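Local coordinates for protein carbohydrate oxidase (Microdochium nivale, PDB 3RJA) that oxidises the C1 hydroxyl of mono-, oligo- and polysaccharides to the lactone with a flavin cofactor, passing the electrons to molecular oxygen to give hydrogen peroxide, at residues Thr19-Arg24 against Leu88-Asp93; Ile95-Lys100 against Tyr123-Ser128; Ser150-Leu155 against Leu262-Pro267; Ser298-Ser301 against His307-Phe310. All blocks are in the same frame, centred on the assembly; numbering follows the deposited sequence. Where two conformers were deposited one is given.

Contact 1 (Thr19-Arg24 against Leu88-Asp93). With ABL ((2R,3R,4R,5R)-4,5-dihydroxy-2-(hydroxymethyl)-6-oxopiperidin-3-yl beta-D-glucopyranoside), chain H.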
loop_
_atom_site.group_PDB
_atom_site.type_symbol
_atom_site.label_atom_id
_atom_site.label_comp_id
_atom_site.label_asym_id
_atom_site.label_seq_id
_atom_site.Cartn_x
_atom_site.Cartn_y
_atom_site.Cartn_z
ATOM N N THR A 19 -3.333 28.333 -10.373
ATOM C CA THR A 19 -2.028 28.602 -9.764
ATOM C C THR A 19 -1.192 27.310 -9.680
ATOM O O THR A 19 -1.747 26.191 -9.733
ATOM C CB THR A 19 -2.162 29.211 -8.358
ATOM O OG1 THR A 19 -2.752 28.261 -7.464
ATOM C CG2 THR A 19 -3.005 30.477 -8.369
ATOM N N ALA A 20 0.120 27.470 -9.519
ATOM C CA ALA A 20 1.029 26.334 -9.386
ATOM C C ALA A 20 0.554 25.349 -8.318
ATOM O O ALA A 20 0.433 24.165 -8.611
ATOM C CB ALA A 20 2.472 26.799 -9.088
ATOM N N ASP A 21 0.289 25.835 -7.102
ATOM C CA ASP A 21 -0.140 24.958 -6.018
ATOM C C ASP A 21 -1.372 24.143 -6.407
ATOM O O ASP A 21 -1.406 22.950 -6.162
ATOM C CB ASP A 21 -0.382 25.739 -4.726
ATOM C CG ASP A 21 0.912 25.994 -3.952
ATOM O OD1 ASP A 21 1.227 25.209 -3.028
ATOM O OD2 ASP A 21 1.630 26.962 -4.279
ATOM N N TYR A 22 -2.355 24.790 -7.040
ATOM C CA TYR A 22 -3.577 24.081 -7.436
ATOM C C TYR A 22 -3.251 22.987 -8.462
ATOM O O TYR A 22 -3.612 21.828 -8.256
ATOM C CB TYR A 22 -4.648 25.044 -7.976
ATOM C CG TYR A 22 -5.925 24.350 -8.404
ATOM C CD1 TYR A 22 -6.066 23.838 -9.687
ATOM C CD2 TYR A 22 -6.988 24.213 -7.523
ATOM C CE1 TYR A 22 -7.247 23.198 -10.080
ATOM C CE2 TYR A 22 -8.145 23.570 -7.891
ATOM C CZ TYR A 22 -8.274 23.062 -9.171
ATOM O OH TYR A 22 -9.460 22.440 -9.535
ATOM N N GLU A 23 -2.536 23.359 -9.537
ATOM C CA GLU A 23 -2.142 22.407 -10.569
ATOM C C GLU A 23 -1.378 21.206 -9.998
ATOM O O GLU A 23 -1.624 20.085 -10.406
ATOM C CB GLU A 23 -1.336 23.070 -11.707
ATOM C CG GLU A 23 -2.142 24.122 -12.531
ATOM C CD GLU A 23 -3.326 23.546 -13.298
ATOM O OE1 GLU A 23 -3.126 22.596 -14.070
ATOM O OE2 GLU A 23 -4.461 24.050 -13.135
ATOM N N ARG A 24 -0.434 21.459 -9.082
ATOM C CA ARG A 24 0.290 20.399 -8.408
ATOM C C ARG A 24 -0.654 19.507 -7.562
ATOM O O ARG A 24 -0.618 18.289 -7.673
ATOM C CB ARG A 24 1.385 20.984 -7.505
ATOM C CG ARG A 24 2.019 19.943 -6.566
ATOM C CD ARG A 24 3.140 20.528 -5.680
ATOM N NE ARG A 24 3.257 19.740 -4.456
ATOM C CZ ARG A 24 4.257 19.835 -3.574
ATOM N NH1 ARG A 24 5.258 20.684 -3.800
ATOM N NH2 ARG A 24 4.256 19.076 -2.467
ATOM N N LEU A 88 -3.022 17.050 2.224
ATOM C CA LEU A 88 -2.231 16.941 3.460
ATOM C C LEU A 88 -0.721 17.065 3.263
ATOM O O LEU A 88 0.031 17.180 4.241
ATOM C CB LEU A 88 -2.537 15.614 4.186
ATOM C CG LEU A 88 -3.960 15.394 4.706
ATOM C CD1 LEU A 88 -4.183 13.931 5.201
ATOM C CD2 LEU A 88 -4.323 16.400 5.826
ATOM N N ASP A 89 -0.282 17.049 2.008
ATOM C CA ASP A 89 1.118 16.809 1.703
ATOM C C ASP A 89 2.119 17.939 2.055
ATOM O O ASP A 89 3.327 17.804 1.779
ATOM C CB ASP A 89 1.274 16.308 0.251
ATOM C CG ASP A 89 1.519 17.438 -0.746
ATOM O OD1 ASP A 89 0.964 18.540 -0.560
ATOM O OD2 ASP A 89 2.258 17.201 -1.735
ATOM N N ARG A 90 1.659 19.038 2.659
ATOM C CA ARG A 90 2.590 20.063 3.156
ATOM C C ARG A 90 2.822 19.849 4.654
ATOM O O ARG A 90 3.640 20.531 5.261
ATOM C CB ARG A 90 2.084 21.496 2.904
ATOM C CG ARG A 90 1.773 21.861 1.455
ATOM C CD ARG A 90 2.934 21.553 0.495
ATOM N NE ARG A 90 2.835 22.363 -0.715
ATOM C CZ ARG A 90 2.039 22.069 -1.740
ATOM N NH1 ARG A 90 1.279 20.981 -1.702
ATOM N NH2 ARG A 90 2.002 22.860 -2.803
ATOM N N MET A 91 2.081 18.906 5.245
ATOM C CA MET A 91 2.261 18.549 6.659
ATOM C C MET A 91 3.174 17.311 6.727
ATOM O O MET A 91 2.714 16.157 6.679
ATOM C CB MET A 91 0.919 18.278 7.344
ATOM C CG MET A 91 -0.067 19.467 7.310
ATOM S SD MET A 91 -1.716 18.925 7.795
ATOM C CE MET A 91 -1.410 18.760 9.556
ATOM N N ILE A 92 4.470 17.559 6.837
ATOM C CA ILE A 92 5.451 16.532 6.547
ATOM C C ILE A 92 6.384 16.181 7.699
ATOM O O ILE A 92 7.280 15.366 7.526
ATOM C CB ILE A 92 6.341 16.965 5.310
ATOM C CG1 ILE A 92 7.100 18.264 5.612
ATOM C CG2 ILE A 92 5.489 17.082 4.045
ATOM C CD1 ILE A 92 8.219 18.587 4.569
ATOM N N ASP A 93 6.210 16.805 8.857
ATOM C CA ASP A 93 7.227 16.671 9.909
ATOM C C ASP A 93 7.097 15.424 10.760
ATOM O O ASP A 93 5.985 14.990 11.077
ATOM C CB ASP A 93 7.141 17.857 10.855
ATOM C CG ASP A 93 7.480 19.170 10.162
ATOM O OD1 ASP A 93 8.163 19.151 9.119
ATOM O OD2 ASP A 93 7.046 20.211 10.665
HETATM C C1A ABL H . -2.625 28.095 -3.873
HETATM O O1A ABL H . -3.169 27.545 -4.859
HETATM C C2A ABL H . -1.866 29.417 -4.008
HETATM O O2A ABL H . -1.382 29.476 -5.347
HETATM C C3A ABL H . -0.650 29.446 -3.067
HETATM O O3A ABL H . -0.058 30.755 -3.147
HETATM C C4A ABL H . -1.082 29.187 -1.652
HETATM O O1 ABL H . 0.055 29.208 -0.768
HETATM C C5A ABL H . -1.591 27.720 -1.651
HETATM N N5 ABL H . -2.669 27.544 -2.640
HETATM C C6A ABL H . -2.192 27.373 -0.269
HETATM O O6A ABL H . -2.844 28.500 0.288
HETATM C C1 ABL H . 0.194 30.202 0.277
HETATM C C2 ABL H . 1.485 29.912 1.068
HETATM O O2 ABL H . 1.436 28.604 1.647
HETATM C C3 ABL H . 1.680 30.948 2.166
HETATM O O3 ABL H . 2.972 30.746 2.709
HETATM C C4 ABL H . 1.499 32.392 1.602
HETATM O O4 ABL H . 1.466 33.329 2.669
HETATM C C5 ABL H . 0.205 32.502 0.788
HETATM O O5 ABL H . 0.272 31.509 -0.246
HETATM C C6 ABL H . -0.086 33.902 0.230
HETATM O O6 ABL H . 0.928 34.453 -0.570
HETATM O O HOH W 1 1.007 18.057 -3.889
#
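Asp-21 and Arg-90, like Arg-24 and Asp-89, meet across backbones whose CA atoms stay 10.8 Å apart in either pair, so the two arginine side chains, from helix 20-25 and from the type I beta turn Leu-88 to Met-91, span most of the gap to the opposite carboxylates. Arg-24 is extended from CG to NE, and its NH2 donates to Asp-89 OD2 at 2.8 Å, nearly straight at 171°. That oxygen lies in the guanidinium plane, whereas the nitrogen approaches from above the carboxylate plane. Arg-90, bent at chi2 (-52°), lays its guanidinium flat on that of Arg-24, with centres 3.6 Å apart and planes tilted by 18°. Its NH1 reaches the syn lone pair of Asp-89 OD1 at 2.7 Å, so one carboxylate serves both arginines. On the helix side, Arg-90 NH2 forms a salt bridge with Asp-21 OD1. Asp-21 and Arg-90 each have two conformers, and the stack and bonds of Arg-90 hold for the one described. The four residues make a salt-bridge network between this helix and the loop after strand 84-87 of the FAD-binding domain, and Asp-25 and Arg-111 extend it. The surrounding carboxylates probably offset the like charges of the stacked arginines. A water accepts from Arg-24 NE and donates to Asp-89 OD2. A methionine at Arg-24 would probably leave Asp-89 OD2 without this charged mate and Arg-90 without its stacking partner. Beside the network lies one of two bound copies of the substrate analogue, its O1A 3.3 Å from Asp-21 CB and 2.7 Å from OG1 of the N-cap residue Thr-19.

Contact 2 (Ile95-Lys100 against Tyr123-Ser128)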
loop_
_atom_site.group_PDB
_atom_site.type_symbol
_atom_site.label_atom_id
_atom_site.label_comp_id
_atom_site.label_asym_id
_atom_site.label_seq_id
_atom_site.Cartn_x
_atom_site.Cartn_y
_atom_site.Cartn_z
ATOM N N ILE A 95 7.143 15.192 14.174
ATOM C CA ILE A 95 6.810 16.174 15.222
ATOM C C ILE A 95 7.664 15.968 16.474
ATOM O O ILE A 95 8.122 16.929 17.076
ATOM C CB ILE A 95 5.319 16.081 15.639
ATOM C CG1 ILE A 95 4.397 16.287 14.420
ATOM C CG2 ILE A 95 4.979 17.119 16.726
ATOM C CD1 ILE A 95 2.952 15.723 14.643
ATOM N N SER A 96 7.867 14.714 16.867
ATOM C CA SER A 96 8.599 14.420 18.094
ATOM C C SER A 96 9.131 13.007 17.982
ATOM O O SER A 96 8.612 12.194 17.205
ATOM C CB SER A 96 7.686 14.552 19.322
ATOM O OG SER A 96 6.637 13.564 19.281
ATOM N N TYR A 97 10.184 12.729 18.740
ATOM C CA TYR A 97 10.728 11.404 18.839
ATOM C C TYR A 97 11.122 11.210 20.292
ATOM O O TYR A 97 11.789 12.059 20.877
ATOM C CB TYR A 97 11.937 11.208 17.910
ATOM C CG TYR A 97 12.625 9.889 18.171
ATOM C CD1 TYR A 97 12.068 8.706 17.719
ATOM C CD2 TYR A 97 13.824 9.822 18.923
ATOM C CE1 TYR A 97 12.667 7.460 17.994
ATOM C CE2 TYR A 97 14.432 8.598 19.202
ATOM C CZ TYR A 97 13.843 7.415 18.734
ATOM O OH TYR A 97 14.413 6.193 18.994
ATOM N N ASN A 98 10.684 10.107 20.882
ATOM C CA ASN A 98 11.024 9.795 22.249
ATOM C C ASN A 98 12.126 8.752 22.294
ATOM O O ASN A 98 11.907 7.591 21.942
ATOM C CB ASN A 98 9.795 9.278 22.992
ATOM C CG ASN A 98 10.039 9.131 24.502
ATOM O OD1 ASN A 98 11.103 8.694 24.939
ATOM N ND2 ASN A 98 9.034 9.469 25.290
ATOM N N ASP A 99 13.306 9.142 22.758
ATOM C CA ASP A 99 14.429 8.189 22.725
ATOM C C ASP A 99 14.403 7.127 23.820
ATOM O O ASP A 99 15.229 6.231 23.814
ATOM C CB ASP A 99 15.803 8.892 22.638
ATOM C CG ASP A 99 16.084 9.784 23.823
ATOM O OD1 ASP A 99 15.379 9.691 24.863
ATOM O OD2 ASP A 99 17.025 10.598 23.706
ATOM N N LYS A 100 13.457 7.219 24.747
ATOM C CA LYS A 100 13.280 6.159 25.721
ATOM C C LYS A 100 12.451 5.038 25.107
ATOM O O LYS A 100 12.669 3.868 25.409
ATOM C CB LYS A 100 12.593 6.674 26.983
ATOM C CG LYS A 100 13.470 7.487 27.901
ATOM C CD LYS A 100 12.576 8.241 28.878
ATOM C CE LYS A 100 13.304 9.350 29.614
ATOM N NZ LYS A 100 12.313 10.377 30.066
ATOM N N TYR A 123 17.608 10.455 13.734
ATOM C CA TYR A 123 17.464 9.626 14.953
ATOM C C TYR A 123 18.088 8.230 14.958
ATOM O O TYR A 123 18.066 7.548 15.977
ATOM C CB TYR A 123 15.999 9.525 15.369
ATOM C CG TYR A 123 15.284 10.853 15.531
ATOM C CD1 TYR A 123 15.593 11.712 16.594
ATOM C CD2 TYR A 123 14.259 11.233 14.645
ATOM C CE1 TYR A 123 14.905 12.920 16.769
ATOM C CE2 TYR A 123 13.573 12.457 14.803
ATOM C CZ TYR A 123 13.903 13.283 15.873
ATOM O OH TYR A 123 13.241 14.475 16.042
ATOM N N GLY A 124 18.644 7.823 13.830
ATOM C CA GLY A 124 19.192 6.497 13.671
ATOM C C GLY A 124 18.148 5.387 13.703
ATOM O O GLY A 124 18.459 4.285 14.142
ATOM N N ARG A 125 16.926 5.666 13.224
ATOM C CA ARG A 125 15.795 4.734 13.400
ATOM C C ARG A 125 15.126 4.382 12.067
ATOM O O ARG A 125 15.348 5.063 11.043
ATOM C CB ARG A 125 14.749 5.306 14.369
ATOM C CG ARG A 125 15.264 5.781 15.759
ATOM C CD ARG A 125 15.761 4.638 16.618
ATOM N NE ARG A 125 14.680 3.759 17.073
ATOM C CZ ARG A 125 14.816 2.823 18.015
ATOM N NH1 ARG A 125 15.995 2.644 18.635
ATOM N NH2 ARG A 125 13.767 2.072 18.359
ATOM N N ALA A 126 14.330 3.306 12.088
ATOM C CA ALA A 126 13.718 2.771 10.892
ATOM C C ALA A 126 12.331 2.208 11.187
ATOM O O ALA A 126 12.019 1.862 12.328
ATOM C CB ALA A 126 14.606 1.668 10.280
ATOM N N ILE A 127 11.509 2.150 10.146
ATOM C CA ILE A 127 10.221 1.462 10.152
ATOM C C ILE A 127 10.107 0.636 8.897
ATOM O O ILE A 127 10.614 1.019 7.832
ATOM C CB ILE A 127 9.032 2.472 10.203
ATOM C CG1 ILE A 127 8.985 3.170 11.567
ATOM C CG2 ILE A 127 7.662 1.774 9.912
ATOM C CD1 ILE A 127 8.150 4.398 11.542
ATOM N N SER A 128 9.437 -0.508 9.026
ATOM C CA SER A 128 9.186 -1.375 7.901
ATOM C C SER A 128 7.986 -0.853 7.081
ATOM O O SER A 128 6.841 -0.912 7.555
ATOM C CB SER A 128 8.906 -2.801 8.422
ATOM O OG SER A 128 8.519 -3.668 7.373
HETATM O O HOH W 2 12.188 15.158 18.728
#
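Tyr-97 and Tyr-123 form an offset stack, with ring centroids 4.6 Å apart and planes inclined by 29°. The two side chains run antiparallel, which places the methylene of each over the face of its partner: Tyr-97 CB lies 3.6 Å from the centroid of the Tyr-123 ring, and Tyr-123 CB 4.2 Å from that of Tyr-97, both CH-pi contacts close to the ring normal. With CG anti to the backbone N (chi1 171°), the Tyr-97 ring swings out across Tyr-123 so that its hydroxyl extends to Arg-125, where OH sits over one face of the guanidinium, 3.1 Å from NE. The angle is too poor for a hydrogen bond, and Arg-125 NE is instead bonded to Thr-204. A water connects the far end of the stack, 3.0 Å from Tyr-123 OH and weakly bound by Tyr-97 N. An alanine at Tyr-123 would probably strip the aromatic cover from Tyr-97 CB, leave only a methyl over the Tyr-97 ring and deprive the water of its hydroxyl partner. Further out, Tyr-97 is carried by strand 94-98, with a classic beta bulge at Ile-95 and Ser-96 opposite His-105, while Tyr-123 and Arg-125 flank Gly-124, which has positive phi between helix 112-123 and strand 125-126. The contact thus joins these elements of the FAD-binding domain near the surface by dispersion and CH-pi packing, with polar groups confined to its margins.

Contact 3 (Ser150-Leu155 against Leu262-Pro267)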
loop_
_atom_site.group_PDB
_atom_site.type_symbol
_atom_site.label_atom_id
_atom_site.label_comp_id
_atom_site.label_asym_id
_atom_site.label_seq_id
_atom_site.Cartn_x
_atom_site.Cartn_y
_atom_site.Cartn_z
ATOM N N SER A 150 9.221 -6.461 5.501
ATOM C CA SER A 150 7.996 -6.994 6.111
ATOM C C SER A 150 8.136 -8.417 6.647
ATOM O O SER A 150 7.530 -8.730 7.658
ATOM C CB SER A 150 6.798 -6.927 5.171
ATOM O OG SER A 150 6.405 -5.596 4.946
ATOM N N HIS A 151 8.927 -9.272 5.997
ATOM C CA HIS A 151 9.047 -10.658 6.496
ATOM C C HIS A 151 9.733 -10.611 7.883
ATOM O O HIS A 151 9.379 -11.349 8.816
ATOM C CB HIS A 151 9.825 -11.499 5.500
ATOM C CG HIS A 151 9.653 -12.985 5.653
ATOM N ND1 HIS A 151 10.521 -13.763 6.403
ATOM C CD2 HIS A 151 8.785 -13.849 5.065
ATOM C CE1 HIS A 151 10.150 -15.031 6.321
ATOM N NE2 HIS A 151 9.104 -15.114 5.511
ATOM N N MET A 152 10.727 -9.732 7.982
ATOM C CA MET A 152 11.492 -9.526 9.198
ATOM C C MET A 152 10.758 -8.719 10.286
ATOM O O MET A 152 10.876 -9.026 11.466
ATOM C CB MET A 152 12.800 -8.793 8.833
ATOM C CG MET A 152 13.673 -8.464 10.029
ATOM S SD MET A 152 14.493 -9.949 10.650
ATOM C CE MET A 152 15.428 -9.253 12.037
ATOM N N HIS A 153 10.033 -7.669 9.899
ATOM C CA HIS A 153 9.541 -6.685 10.891
ATOM C C HIS A 153 8.060 -6.338 10.766
ATOM O O HIS A 153 7.581 -5.481 11.490
ATOM C CB HIS A 153 10.340 -5.370 10.788
ATOM C CG HIS A 153 11.688 -5.410 11.442
ATOM N ND1 HIS A 153 11.872 -5.762 12.764
ATOM C CD2 HIS A 153 12.916 -5.092 10.964
ATOM C CE1 HIS A 153 13.158 -5.707 13.059
ATOM N NE2 HIS A 153 13.810 -5.305 11.983
ATOM N N GLY A 154 7.354 -6.944 9.826
ATOM C CA GLY A 154 5.900 -6.753 9.728
ATOM C C GLY A 154 5.472 -5.585 8.847
ATOM O O GLY A 154 6.303 -4.958 8.173
ATOM N N LEU A 155 4.161 -5.326 8.815
ATOM C CA LEU A 155 3.584 -4.250 7.988
ATOM C C LEU A 155 3.849 -2.868 8.584
ATOM O O LEU A 155 4.064 -2.725 9.813
ATOM C CB LEU A 155 2.075 -4.465 7.832
ATOM C CG LEU A 155 1.618 -5.849 7.255
ATOM C CD1 LEU A 155 0.112 -5.907 7.204
ATOM C CD2 LEU A 155 2.181 -6.135 5.851
ATOM N N LEU A 262 15.720 -8.814 0.045
ATOM C CA LEU A 262 16.510 -8.147 1.054
ATOM C C LEU A 262 16.693 -9.098 2.242
ATOM O O LEU A 262 15.719 -9.641 2.778
ATOM C CB LEU A 262 15.820 -6.854 1.523
ATOM C CG LEU A 262 16.722 -5.955 2.393
ATOM C CD1 LEU A 262 17.957 -5.492 1.606
ATOM C CD2 LEU A 262 15.989 -4.723 3.054
ATOM N N TYR A 263 17.945 -9.300 2.631
ATOM C CA TYR A 263 18.288 -10.204 3.735
ATOM C C TYR A 263 18.885 -9.432 4.906
ATOM O O TYR A 263 19.833 -8.624 4.722
ATOM C CB TYR A 263 19.262 -11.298 3.272
ATOM C CG TYR A 263 19.616 -12.274 4.392
ATOM C CD1 TYR A 263 18.733 -13.291 4.747
ATOM C CD2 TYR A 263 20.828 -12.171 5.089
ATOM C CE1 TYR A 263 19.018 -14.179 5.768
ATOM C CE2 TYR A 263 21.140 -13.067 6.130
ATOM C CZ TYR A 263 20.217 -14.064 6.467
ATOM O OH TYR A 263 20.479 -14.954 7.481
ATOM N N TYR A 264 18.329 -9.657 6.098
ATOM C CA TYR A 264 18.882 -9.071 7.324
ATOM C C TYR A 264 20.093 -9.872 7.790
ATOM O O TYR A 264 19.955 -10.866 8.530
ATOM C CB TYR A 264 17.823 -8.987 8.428
ATOM C CG TYR A 264 16.996 -7.731 8.343
ATOM C CD1 TYR A 264 16.098 -7.530 7.276
ATOM C CD2 TYR A 264 17.126 -6.726 9.305
ATOM C CE1 TYR A 264 15.334 -6.340 7.165
ATOM C CE2 TYR A 264 16.369 -5.548 9.228
ATOM C CZ TYR A 264 15.474 -5.359 8.148
ATOM O OH TYR A 264 14.743 -4.217 8.081
ATOM N N GLY A 265 21.274 -9.438 7.340
ATOM C CA GLY A 265 22.537 -10.130 7.635
ATOM C C GLY A 265 23.490 -10.079 6.441
ATOM O O GLY A 265 23.279 -9.306 5.483
ATOM N N THR A 266 24.548 -10.885 6.504
ATOM C CA THR A 266 25.657 -10.795 5.534
ATOM C C THR A 266 25.366 -11.600 4.267
ATOM O O THR A 266 24.501 -12.496 4.277
ATOM C CB THR A 266 26.965 -11.341 6.155
ATOM O OG1 THR A 266 26.817 -12.752 6.368
ATOM C CG2 THR A 266 27.272 -10.634 7.503
ATOM N N PRO A 267 26.104 -11.316 3.175
ATOM C CA PRO A 267 25.949 -12.118 1.954
ATOM C C PRO A 267 26.138 -13.635 2.146
ATOM O O PRO A 267 25.458 -14.441 1.475
ATOM C CB PRO A 267 27.022 -11.552 1.023
ATOM C CG PRO A 267 27.240 -10.135 1.506
ATOM C CD PRO A 267 27.031 -10.168 2.985
#
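The short helix 150-153 of the FAD-binding domain meets the last part of strand 258-264, a member of the large antiparallel sheet, through Met-152, His-153 and Tyr-264. Met-152 covers one face of the Tyr-264 ring: CG stands 3.7 Å from the ring centroid and only 7° off the normal, a CH-pi contact. With CG anti to the backbone N and the chain bent at chi2 (74°), the thioether runs across the ring toward its root, and SD comes 4.5 Å from the centroid in an oblique Met-aromatic contact. His-153 meets the same tyrosine at its outer end, with its own edge directed at the face. The two rings make an offset edge-to-face pair, with centroids 5.3 Å apart and planes at 80°. Here His-153 CD2 approaches Tyr-264 OH to 3.5 Å, the oxygen lying in the imidazole plane. The tyrosine hydroxyl has its polar partner in Ser-149, just before the helix, which would restrain the outer end of the ring. Phe-205 stacks on His-153, and Asn-246 takes the backbone N of Met-152, tying the helix to both neighbouring regions. Gly-154, just past the helix, has backbone angles that would press a CB against the preceding carbonyl O. The contact thus sits where the FAD-binding part meets the large antiparallel sheet, the two-part build of this FAD-linked oxidase family, and its packing is Met-aromatic and edge-to-face.

Contact 4 (Ser298-Ser301 against His307-Phe310). With ZN (zinc ion), chain E; ZN (zinc ion), chain D.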
loop_
_atom_site.group_PDB
_atom_site.type_symbol
_atom_site.label_atom_id
_atom_site.label_comp_id
_atom_site.label_asym_id
_atom_site.label_seq_id
_atom_site.Cartn_x
_atom_site.Cartn_y
_atom_site.Cartn_z
ATOM N N SER A 298 19.681 0.897 1.581
ATOM C CA SER A 298 18.654 -0.032 1.088
ATOM C C SER A 298 17.411 0.747 0.652
ATOM O O SER A 298 16.794 0.423 -0.358
ATOM C CB SER A 298 18.284 -1.106 2.134
ATOM O OG SER A 298 17.530 -0.549 3.208
ATOM N N VAL A 299 17.058 1.794 1.391
ATOM C CA VAL A 299 15.942 2.652 0.967
ATOM C C VAL A 299 16.139 3.219 -0.452
ATOM O O VAL A 299 15.223 3.157 -1.297
ATOM C CB VAL A 299 15.640 3.777 1.965
ATOM C CG1 VAL A 299 14.303 4.512 1.578
ATOM C CG2 VAL A 299 15.517 3.211 3.358
ATOM N N LEU A 300 17.339 3.747 -0.708
ATOM C CA LEU A 300 17.678 4.254 -2.032
ATOM C C LEU A 300 17.672 3.124 -3.057
ATOM O O LEU A 300 17.140 3.274 -4.182
ATOM C CB LEU A 300 19.072 4.942 -2.023
ATOM C CG LEU A 300 19.529 5.580 -3.349
ATOM C CD1 LEU A 300 18.438 6.539 -3.879
ATOM C CD2 LEU A 300 20.903 6.307 -3.169
ATOM N N SER A 301 18.266 1.992 -2.676
ATOM C CA SER A 301 18.461 0.884 -3.622
ATOM C C SER A 301 17.177 0.390 -4.298
ATOM O O SER A 301 17.213 0.086 -5.469
ATOM C CB SER A 301 19.137 -0.296 -2.940
ATOM O OG SER A 301 19.472 -1.261 -3.897
ATOM N N HIS A 307 17.043 9.765 -5.717
ATOM C CA HIS A 307 17.000 10.183 -4.305
ATOM C C HIS A 307 15.696 9.675 -3.683
ATOM O O HIS A 307 14.759 9.284 -4.407
ATOM C CB HIS A 307 17.111 11.713 -4.171
ATOM C CG HIS A 307 15.863 12.445 -4.569
ATOM N ND1 HIS A 307 15.542 12.726 -5.879
ATOM C CD2 HIS A 307 14.849 12.945 -3.828
ATOM C CE1 HIS A 307 14.396 13.374 -5.927
ATOM N NE2 HIS A 307 13.955 13.521 -4.694
ATOM N N VAL A 308 15.636 9.672 -2.354
ATOM C CA VAL A 308 14.443 9.209 -1.639
ATOM C C VAL A 308 13.700 10.249 -0.840
ATOM O O VAL A 308 12.517 10.043 -0.537
ATOM C CB VAL A 308 14.720 7.993 -0.727
ATOM C CG1 VAL A 308 15.315 6.826 -1.563
ATOM C CG2 VAL A 308 15.603 8.351 0.417
ATOM N N ASP A 309 14.360 11.354 -0.483
ATOM C CA ASP A 309 13.678 12.353 0.346
ATOM C C ASP A 309 12.696 13.188 -0.486
ATOM O O ASP A 309 13.010 14.307 -0.904
ATOM C CB ASP A 309 14.684 13.224 1.109
ATOM C CG ASP A 309 14.026 14.103 2.177
ATOM O OD1 ASP A 309 12.833 13.940 2.498
ATOM O OD2 ASP A 309 14.710 14.985 2.710
ATOM N N PHE A 310 11.505 12.625 -0.724
ATOM C CA PHE A 310 10.460 13.298 -1.487
ATOM C C PHE A 310 9.563 14.142 -0.606
ATOM O O PHE A 310 8.995 13.649 0.388
ATOM C CB PHE A 310 9.614 12.281 -2.266
ATOM C CG PHE A 310 10.193 11.898 -3.603
ATOM C CD1 PHE A 310 11.334 11.120 -3.686
ATOM C CD2 PHE A 310 9.588 12.319 -4.782
ATOM C CE1 PHE A 310 11.869 10.760 -4.943
ATOM C CE2 PHE A 310 10.114 11.958 -6.037
ATOM C CZ PHE A 310 11.251 11.163 -6.103
HETATM ZN ZN ZN E . 17.009 13.298 -7.351
HETATM ZN ZN ZN D . 12.848 15.434 3.920
HETATM O O HOH W 3 14.399 15.390 5.433
HETATM O O HOH W 4 12.795 17.302 2.995
#
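Val-308 lays its CG1 methyl against the backbone of helix 295-301, 3.5 Å from Leu-300 CA and 3.7 Å from Val-299 O. Two helix side chains close on the same methyl: Val-299 CG1 meets it at 4.0 Å, the Val-299 side chain lying roughly perpendicular to that of Val-308, and Leu-300 CD1 at 3.9 Å on an oblique path. CG1 is directed there by lying anti to the carbonyl carbon of Val-308 (chi1 -57°). Leu-300 CD1 also touches His-307 CA, whereas the imidazole of that residue turns elsewhere, its ND1 binding a zinc ion at 2.2 Å with Asp-306 as the second protein ligand. One face of the His-307 ring is met by Phe-310 CE1 near the rim. Asp-309, the centre of an inverse gamma turn, chelates another zinc ion through OD1 at 2.1 Å and OD2 at 2.3 Å, with two waters and His-114 of helix 112-123 as further ligands. Thr-117 of that helix and Pro-133 also touch Val-308, so the valine is buried between the two helices. The chemistry is therefore divided: the apolar valine packs the loop onto helix 295-301, while its neighbours His-307 and Asp-309 use their polar side chains to bind separate zinc ions.

Contact 2 and contact 3 are surface contacts built on aromatic rings, whereas contact 1 and contact 4 are partly buried, each with one buried residue among those that touch. Charge dominates contact 1, beside a bound sugar analogue; methyl packing carries contact 4, with metal ions at its edges. Contacts 1, 2 and 3 all draw on the FAD-binding domain: 88-93 and 95-100 nearly adjoin in sequence, and Ser-128 OG of contact 2 probably hydrogen-bonds Gly-154 O of contact 3 at 2.7 Å. Helix 112-123 relates contacts 2 and 4, with Tyr-123 in the region of its end and His-114 bound to zinc. Contacts 1 and 3 lie farthest apart, with centres about 34 Å from each other.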